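Local coordinates for CRISPR-associated endoribonuclease Cas2 2 (Sulfolobus solfataricus, PDB 3EXC) that cleaves single-stranded RNA as an endoribonuclease of CRISPR adaptive immunity, working as a homodimer that also joins a Cas1 homodimer, at the interface of chains A and B. Sequence-based numbering; all coordinates share one arbitrary frame. Chains: chain A/B, Uncharacterized protein.

The interface of chains A and B. Residues chain A 9-11, 64-66; chain B 33-35, 37.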
# COMPACT_ATOMS: atom_id res chain seq x y z
N VAL A 9 1.01 1.99 4.37
CA VAL A 9 1.09 2.53 3.06
C VAL A 9 0.90 4.04 3.18
O VAL A 9 -0.09 4.54 3.73
CB VAL A 9 -0.06 1.91 2.20
CG1 VAL A 9 -0.04 2.41 0.76
CG2 VAL A 9 0.11 0.38 2.18
N TYR A 10 1.78 4.82 2.58
CA TYR A 10 1.64 6.28 2.72
C TYR A 10 1.68 7.11 1.38
O TYR A 10 2.23 6.69 0.31
CB TYR A 10 2.62 6.82 3.78
CG TYR A 10 4.05 6.40 3.58
CD1 TYR A 10 4.53 5.21 4.10
CD2 TYR A 10 4.96 7.21 2.85
CE1 TYR A 10 5.88 4.80 3.87
CE2 TYR A 10 6.29 6.82 2.65
CZ TYR A 10 6.73 5.61 3.18
OH TYR A 10 8.03 5.19 3.00
N ASP A 11 1.12 8.31 1.47
CA ASP A 11 1.04 9.25 0.37
C ASP A 11 1.39 10.57 1.08
O ASP A 11 0.55 11.28 1.67
CB ASP A 11 -0.39 9.14 -0.21
CG ASP A 11 -0.75 10.28 -1.18
OD1 ASP A 11 0.09 11.22 -1.38
OD2 ASP A 11 -1.92 10.25 -1.73
N ILE A 64 -1.92 11.11 3.54
CA ILE A 64 -2.78 9.96 3.83
C ILE A 64 -1.86 8.82 4.17
O ILE A 64 -0.91 8.58 3.45
CB ILE A 64 -3.64 9.48 2.65
CG1 ILE A 64 -4.46 10.61 2.06
CG2 ILE A 64 -4.69 8.49 3.14
CD1 ILE A 64 -4.76 10.42 0.54
N VAL A 65 -2.15 8.09 5.25
CA VAL A 65 -1.44 6.92 5.65
C VAL A 65 -2.47 5.87 6.04
O VAL A 65 -3.41 6.15 6.79
CB VAL A 65 -0.52 7.19 6.85
CG1 VAL A 65 0.27 5.90 7.19
CG2 VAL A 65 0.55 8.26 6.50
N HIS A 66 -2.31 4.66 5.52
CA HIS A 66 -3.16 3.58 5.90
C HIS A 66 -2.38 2.59 6.73
O HIS A 66 -1.26 2.22 6.37
CB HIS A 66 -3.55 2.86 4.67
CG HIS A 66 -4.73 3.45 4.03
ND1 HIS A 66 -4.66 4.63 3.33
CD2 HIS A 66 -6.04 3.08 4.04
CE1 HIS A 66 -5.88 4.98 2.94
NE2 HIS A 66 -6.74 4.05 3.35
N ILE B 33 -7.68 4.54 -2.90
CA ILE B 33 -7.64 4.96 -1.50
C ILE B 33 -6.46 5.91 -1.24
O ILE B 33 -6.49 6.61 -0.24
CB ILE B 33 -7.53 3.78 -0.51
CG1 ILE B 33 -6.29 2.99 -0.81
CG2 ILE B 33 -8.71 2.90 -0.62
CD1 ILE B 33 -5.88 1.86 0.29
N GLN B 34 -5.41 5.91 -2.07
CA GLN B 34 -4.27 6.86 -1.91
C GLN B 34 -3.65 7.02 -3.22
O GLN B 34 -3.96 6.27 -4.12
CB GLN B 34 -3.13 6.19 -1.18
CG GLN B 34 -3.27 6.08 0.19
CD GLN B 34 -1.99 5.69 0.86
OE1 GLN B 34 -0.89 5.84 0.30
NE2 GLN B 34 -2.12 5.34 2.14
N ARG B 35 -2.65 7.87 -3.31
CA ARG B 35 -1.96 8.09 -4.57
C ARG B 35 -1.47 6.81 -5.30
O ARG B 35 -1.43 6.73 -6.54
CB ARG B 35 -0.80 9.07 -4.39
CG ARG B 35 0.32 8.83 -5.30
CD ARG B 35 1.50 9.73 -4.97
NE ARG B 35 2.64 9.18 -5.68
CZ ARG B 35 3.01 9.56 -6.89
NH1 ARG B 35 2.34 10.51 -7.52
NH2 ARG B 35 4.06 8.99 -7.46
N ALA B 37 -2.47 3.34 -4.39
CA ALA B 37 -3.06 2.19 -3.73
C ALA B 37 -4.54 2.19 -4.05
O ALA B 37 -5.16 3.23 -4.13
CB ALA B 37 -2.82 2.26 -2.21
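In the ferredoxin-fold dimer of Cas2, strand 5-11 of chain A, which ends in the catalytic, presumably magnesium-binding A:Asp11, and its neighbour, strand 64-70, receive B:Gln34 from the end of strand 31-34 of the other subunit. B:Gln34 reaches across tip first, its CG anti to the carbonyl carbon (chi1 -78°) and the chain extended beyond, which carries the terminal amide over the two strands. NE2 of the side-chain amide donates two hydrogen bonds across the interface. One runs to the backbone carbonyl O of A:Val9 at 2.7 Å, nearly straight at the hydrogen, although the donor stands well above the carbonyl plane. The other, equally straight, reaches the imidazole ND1 of A:His66 at 2.9 Å, tilted 20° from the ring plane. Both acceptors lie close to the plane of the amide; together they would fix its rotation, and the carbonyl acceptor supports placing the nitrogen on this side. Beside the amide, A:Val9 CG1 packs 3.8 Å from B:Gln34 CD, while A:Ile64 CG2 lies along the aliphatic stem at CG. The A:His66 ring is also capped on one face by B:Ile33, whose CD1 sits over its centre, 3.9 Å from the centroid. At the strand end, the carboxylate OD2 of A:Asp11 accepts a hydrogen bond from the backbone N of B:Arg35 at 2.9 Å, met from above the carboxylate plane and more bent at the hydrogen (145°) than the two from B:Gln34. The side chains of A:Asp11 and B:Arg35 cross at about a right angle, B:Arg35 CB lying 3.4 Å from A:Asp11 CG, with the guanidinium not in contact with the carboxylate.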